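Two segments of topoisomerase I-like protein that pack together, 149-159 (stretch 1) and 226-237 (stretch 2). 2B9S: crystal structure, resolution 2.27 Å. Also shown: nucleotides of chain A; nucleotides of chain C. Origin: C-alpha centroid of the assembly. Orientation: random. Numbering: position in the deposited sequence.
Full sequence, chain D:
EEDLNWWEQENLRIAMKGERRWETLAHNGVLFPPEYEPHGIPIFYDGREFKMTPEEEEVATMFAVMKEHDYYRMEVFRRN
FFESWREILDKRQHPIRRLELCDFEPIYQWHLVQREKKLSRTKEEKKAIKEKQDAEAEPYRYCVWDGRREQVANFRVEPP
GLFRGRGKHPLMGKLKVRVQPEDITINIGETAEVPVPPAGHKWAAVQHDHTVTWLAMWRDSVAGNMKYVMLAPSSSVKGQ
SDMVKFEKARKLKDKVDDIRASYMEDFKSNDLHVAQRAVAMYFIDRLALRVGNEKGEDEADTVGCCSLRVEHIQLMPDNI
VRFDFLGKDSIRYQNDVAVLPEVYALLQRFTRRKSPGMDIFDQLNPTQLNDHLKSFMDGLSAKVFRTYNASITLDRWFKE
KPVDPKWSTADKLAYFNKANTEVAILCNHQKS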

# COMPACT_ATOMS: atom_id res chain seq x y z
N ARG D 149 -23.71 11.36 -2.32
CA ARG D 149 -23.06 11.17 -1.04
C ARG D 149 -22.07 9.99 -1.16
O ARG D 149 -22.43 8.90 -1.67
CB ARG D 149 -24.12 10.89 0.01
CG ARG D 149 -23.76 11.29 1.41
CD ARG D 149 -24.65 10.53 2.36
NE ARG D 149 -24.40 10.83 3.76
CZ ARG D 149 -24.78 10.04 4.77
NH1 ARG D 149 -25.43 8.90 4.51
NH2 ARG D 149 -24.51 10.38 6.02
N GLU D 150 -20.83 10.22 -0.73
CA GLU D 150 -19.80 9.18 -0.75
C GLU D 150 -19.09 9.12 0.60
O GLU D 150 -18.90 10.15 1.26
CB GLU D 150 -18.78 9.41 -1.88
CG GLU D 150 -19.37 9.69 -3.26
CD GLU D 150 -19.75 8.43 -4.06
OE1 GLU D 150 -19.79 7.31 -3.50
OE2 GLU D 150 -20.04 8.58 -5.27
N GLN D 151 -18.71 7.92 1.02
CA GLN D 151 -17.88 7.77 2.21
C GLN D 151 -16.46 8.28 1.92
O GLN D 151 -15.94 8.11 0.82
CB GLN D 151 -17.84 6.31 2.66
CG GLN D 151 -18.56 6.07 3.96
CD GLN D 151 -18.87 4.60 4.21
OE1 GLN D 151 -18.61 3.74 3.38
NE2 GLN D 151 -19.45 4.32 5.37
N VAL D 152 -15.88 8.94 2.92
CA VAL D 152 -14.47 9.35 2.94
C VAL D 152 -13.68 8.27 3.72
O VAL D 152 -14.16 7.76 4.74
CB VAL D 152 -14.33 10.71 3.61
CG1 VAL D 152 -12.92 11.21 3.52
CG2 VAL D 152 -15.29 11.70 2.97
N ALA D 153 -12.50 7.90 3.22
CA ALA D 153 -11.77 6.77 3.82
C ALA D 153 -10.92 7.14 5.04
O ALA D 153 -11.16 6.64 6.13
CB ALA D 153 -10.94 6.01 2.77
N ASN D 154 -9.93 8.01 4.86
CA ASN D 154 -8.96 8.30 5.94
C ASN D 154 -9.06 9.74 6.45
O ASN D 154 -8.07 10.48 6.46
CB ASN D 154 -7.53 7.93 5.50
CG ASN D 154 -7.09 8.67 4.22
OD1 ASN D 154 -7.82 8.71 3.23
ND2 ASN D 154 -5.89 9.26 4.26
N PHE D 155 -10.26 10.14 6.87
CA PHE D 155 -10.52 11.51 7.38
C PHE D 155 -9.86 11.80 8.74
O PHE D 155 -9.70 12.96 9.12
CB PHE D 155 -12.02 11.77 7.48
CG PHE D 155 -12.75 10.79 8.35
CD1 PHE D 155 -13.39 9.68 7.79
CD2 PHE D 155 -12.79 10.96 9.74
CE1 PHE D 155 -14.05 8.76 8.61
CE2 PHE D 155 -13.44 10.06 10.56
CZ PHE D 155 -14.08 8.96 10.01
N ARG D 156 -9.49 10.75 9.48
CA ARG D 156 -8.74 10.93 10.74
C ARG D 156 -7.26 11.13 10.47
O ARG D 156 -6.58 10.20 10.04
CB ARG D 156 -8.90 9.73 11.66
CG ARG D 156 -10.25 9.58 12.26
CD ARG D 156 -10.23 8.50 13.31
NE ARG D 156 -11.42 7.68 13.18
CZ ARG D 156 -12.51 7.82 13.93
NH1 ARG D 156 -12.55 8.75 14.89
NH2 ARG D 156 -13.54 7.01 13.71
N VAL D 157 -6.78 12.35 10.72
CA VAL D 157 -5.38 12.70 10.57
C VAL D 157 -4.50 11.77 11.42
O VAL D 157 -4.81 11.50 12.60
CB VAL D 157 -5.12 14.18 10.97
CG1 VAL D 157 -3.64 14.54 10.81
CG2 VAL D 157 -5.96 15.10 10.14
N GLU D 158 -3.42 11.28 10.81
CA GLU D 158 -2.48 10.36 11.45
C GLU D 158 -1.97 10.99 12.72
O GLU D 158 -1.48 12.13 12.68
CB GLU D 158 -1.30 10.04 10.53
CG GLU D 158 -1.69 9.27 9.31
CD GLU D 158 -0.50 8.94 8.42
OE1 GLU D 158 0.66 8.93 8.90
OE2 GLU D 158 -0.73 8.69 7.22
N PRO D 159 -2.11 10.27 13.86
CA PRO D 159 -1.47 10.77 15.07
C PRO D 159 0.07 10.64 15.02
O PRO D 159 0.61 9.80 14.28
CB PRO D 159 -2.09 9.92 16.20
CG PRO D 159 -2.64 8.70 15.53
CD PRO D 159 -2.89 9.04 14.10
N MET D 226 3.96 12.97 0.64
CA MET D 226 2.62 13.55 0.57
C MET D 226 1.54 12.52 0.94
O MET D 226 1.50 11.42 0.38
CB MET D 226 2.38 14.16 -0.80
CG MET D 226 3.37 15.30 -1.13
SD MET D 226 3.33 15.88 -2.85
CE MET D 226 1.96 17.01 -2.72
N LYS D 227 0.68 12.90 1.89
CA LYS D 227 -0.44 12.10 2.39
C LYS D 227 -1.79 12.74 1.99
O LYS D 227 -1.95 13.96 2.02
CB LYS D 227 -0.38 11.98 3.92
CG LYS D 227 0.88 11.32 4.53
CD LYS D 227 0.98 9.84 4.13
CE LYS D 227 2.14 9.13 4.83
NZ LYS D 227 1.93 8.97 6.30
N TYR D 228 -2.76 11.91 1.64
CA TYR D 228 -4.03 12.41 1.12
C TYR D 228 -5.20 11.77 1.79
O TYR D 228 -5.20 10.56 2.03
CB TYR D 228 -4.19 12.11 -0.36
CG TYR D 228 -3.10 12.66 -1.22
CD1 TYR D 228 -3.20 13.94 -1.74
CD2 TYR D 228 -1.99 11.87 -1.56
CE1 TYR D 228 -2.22 14.44 -2.52
CE2 TYR D 228 -1.00 12.39 -2.34
CZ TYR D 228 -1.12 13.66 -2.82
OH TYR D 228 -0.15 14.17 -3.63
N VAL D 229 -6.20 12.59 2.07
CA VAL D 229 -7.53 12.11 2.39
C VAL D 229 -8.27 11.87 1.08
O VAL D 229 -8.44 12.78 0.26
CB VAL D 229 -8.29 13.12 3.26
CG1 VAL D 229 -9.67 12.59 3.59
CG2 VAL D 229 -7.51 13.42 4.53
N MET D 230 -8.69 10.64 0.87
CA MET D 230 -9.39 10.24 -0.36
C MET D 230 -10.69 9.48 -0.05
O MET D 230 -10.96 9.14 1.12
CB MET D 230 -8.42 9.45 -1.27
CG MET D 230 -7.36 10.37 -1.97
SD MET D 230 -6.40 9.54 -3.22
CE MET D 230 -5.13 10.72 -3.76
N LEU D 231 -11.49 9.19 -1.08
CA LEU D 231 -12.79 8.49 -0.89
C LEU D 231 -12.62 7.01 -0.58
O LEU D 231 -11.57 6.44 -0.83
CB LEU D 231 -13.74 8.70 -2.08
CG LEU D 231 -14.17 10.13 -2.46
CD1 LEU D 231 -15.41 10.12 -3.32
CD2 LEU D 231 -14.40 11.01 -1.26
N ALA D 232 -13.64 6.41 0.03
CA ALA D 232 -13.67 4.99 0.34
C ALA D 232 -13.79 4.17 -0.94
O ALA D 232 -14.27 4.68 -1.95
CB ALA D 232 -14.82 4.68 1.30
N PRO D 233 -13.34 2.90 -0.91
CA PRO D 233 -13.42 2.06 -2.12
C PRO D 233 -14.85 1.83 -2.63
O PRO D 233 -15.03 1.56 -3.83
CB PRO D 233 -12.76 0.74 -1.69
CG PRO D 233 -12.05 1.02 -0.39
CD PRO D 233 -12.72 2.21 0.23
N SER D 234 -15.84 1.96 -1.74
CA SER D 234 -17.29 1.92 -2.09
C SER D 234 -17.78 3.10 -2.93
O SER D 234 -18.87 3.05 -3.50
CB SER D 234 -18.17 1.76 -0.84
OG SER D 234 -18.11 2.90 0.02
N SER D 235 -16.97 4.15 -3.01
CA SER D 235 -17.34 5.33 -3.82
C SER D 235 -17.28 5.05 -5.32
O SER D 235 -16.58 4.15 -5.78
CB SER D 235 -16.46 6.54 -3.45
OG SER D 235 -15.14 6.40 -3.95
N SER D 236 -18.01 5.84 -6.10
CA SER D 236 -18.08 5.61 -7.53
C SER D 236 -16.81 5.98 -8.26
O SER D 236 -16.48 5.38 -9.28
CB SER D 236 -19.30 6.31 -8.15
OG SER D 236 -19.36 7.66 -7.76
N VAL D 237 -16.09 6.98 -7.75
CA VAL D 237 -14.82 7.39 -8.36
C VAL D 237 -13.77 6.27 -8.23
O VAL D 237 -12.94 6.10 -9.11
CB VAL D 237 -14.28 8.77 -7.83
CG1 VAL D 237 -13.84 8.69 -6.38
CG2 VAL D 237 -13.12 9.26 -8.71
P DA A 7 -1.19 16.59 -6.32
OP1 DA A 7 -2.09 17.59 -6.95
OP2 DA A 7 -0.95 16.58 -4.86
O5' DA A 7 -1.72 15.16 -6.73
C5' DA A 7 -1.83 14.81 -8.08
C4' DA A 7 -2.21 13.35 -8.20
O4' DA A 7 -1.01 12.56 -8.11
C3' DA A 7 -3.17 12.77 -7.15
O3' DA A 7 -3.89 11.74 -7.80
C2' DA A 7 -2.25 12.05 -6.20
C1' DA A 7 -1.26 11.49 -7.23
N9 DA A 7 -0.00 11.02 -6.63
C8 DA A 7 0.64 11.62 -5.60
N7 DA A 7 1.72 10.99 -5.25
C5 DA A 7 1.79 9.91 -6.08
C6 DA A 7 2.72 8.88 -6.19
N6 DA A 7 3.79 8.79 -5.38
N1 DA A 7 2.50 7.94 -7.13
C2 DA A 7 1.44 8.07 -7.93
N3 DA A 7 0.48 9.00 -7.90
C4 DA A 7 0.72 9.90 -6.95
P DT C 12 -2.56 5.85 11.33
OP1 DT C 12 -1.81 6.37 12.49
OP2 DT C 12 -3.61 6.68 10.69
O5' DT C 12 -1.49 5.43 10.23
C5' DT C 12 -0.31 4.64 10.55
C4' DT C 12 0.37 4.24 9.26
O4' DT C 12 -0.52 3.36 8.54
C3' DT C 12 0.72 5.34 8.25
O3' DT C 12 1.97 5.01 7.61
C2' DT C 12 -0.38 5.27 7.19
C1' DT C 12 -0.49 3.75 7.20
N1 DT C 12 -1.54 3.21 6.33
C2 DT C 12 -1.33 1.97 5.77
O2 DT C 12 -0.34 1.30 5.99
N3 DT C 12 -2.33 1.58 4.92
C4 DT C 12 -3.47 2.30 4.60
O4 DT C 12 -4.31 1.86 3.82
C5 DT C 12 -3.62 3.58 5.22
C7 DT C 12 -4.87 4.39 5.05
C6 DT C 12 -2.66 3.97 6.03
P DA C 13 3.32 5.73 8.03
OP1 DA C 13 3.41 5.87 9.49
OP2 DA C 13 3.47 6.90 7.19
O5' DA C 13 4.39 4.63 7.53
C5' DA C 13 4.38 3.29 8.03
C4' DA C 13 4.63 2.35 6.87
O4' DA C 13 3.43 2.13 6.10
C3' DA C 13 5.67 2.83 5.86
O3' DA C 13 6.52 1.73 5.70
C2' DA C 13 4.85 3.25 4.61
C1' DA C 13 3.68 2.27 4.70
N9 DA C 13 2.45 2.76 4.09
C8 DA C 13 1.81 3.93 4.44
N7 DA C 13 0.73 4.16 3.74
C5 DA C 13 0.63 3.05 2.90
C6 DA C 13 -0.31 2.69 1.90
N6 DA C 13 -1.39 3.43 1.63
N1 DA C 13 -0.12 1.55 1.22
C2 DA C 13 0.96 0.78 1.52
N3 DA C 13 1.92 1.02 2.43
C4 DA C 13 1.70 2.18 3.09
O HOH W 1 -19.22 5.70 -0.74

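Contact between residues 149-159 and 226-237 of the topoisomerase I-like protein, followed along the first segment. Arg 149 lies out of reach of the second segment, and the contact begins at Glu 150, whose side chain points toward it and is buried. Its carboxylate meets the start of a helix: Ser 236 OG donates to Glu 150 OE2 at 2.7 Å, and Ser 236 N makes a weak, longer hydrogen bond to Glu 150 OE1 at 3.5 Å. The acid thus accepts from both the hydroxyl and the amide of one residue, just after the N-cap, Ser 235. The approach to that helix is a type I turn from Ala 232 to Ser 235, closed by Ser 235 N to Ala 232 O at 2.9 Å and by Ser 235 OG to the same Ala 232 O at 2.8 Å. The aliphatic part of the acid is also used, Glu 150 CB lying 3.7 Å from Leu 231 CD1. A water joins the two segments here, donating to Glu 150 OE1 (3.2 Å), accepting from Gln 151 N (2.9 Å) and hydrogen-bonding with Ser 234 OG (3.1 Å).

From Gln 151 to Ala 153 the backbones do the work. Ala 232 N donates to Gln 151 O at 3.0 Å, nearly linear at 177°, and Ala 153 N donates to Met 230 O at 2.9 Å. These two bonds flank Val 152 and Leu 231, whose CA atoms come within 4.3 Å in a single beta bridge. Although the CA-to-CB bond of Val 152 points away, its branches still reach apolar neighbors: Val 152 CG1 lies 3.5 Å from Val 229 CG1, and Val 152 CG2 4.4 Å from Leu 231 CD2. Ala 153 CB, pointing toward the second segment, sits 3.7 Å from Leu 231 O.

Asn 154 replaces backbone pairing with its side-chain amide. Asn 154 ND2 donates to Tyr 228 O at 2.7 Å, while Asn 154 OD1 accepts from Met 230 N at 3.2 Å, so one amide group serves a carbonyl and an NH on residues two apart. Phe 155 turns its side chain away; its CA still packs 4.0 Å from Val 229 CG1.

Arg 156 and Val 157 make no contact, and Glu 158 restores the link through a salt bridge, Glu 158 OE2 to Lys 227 NZ at 2.8 Å. The same ammonium donates to the DNA, with Lys 227 NZ 2.7 Å from OP2 of DA13 of chain C, so it is shared between carboxylate and phosphate.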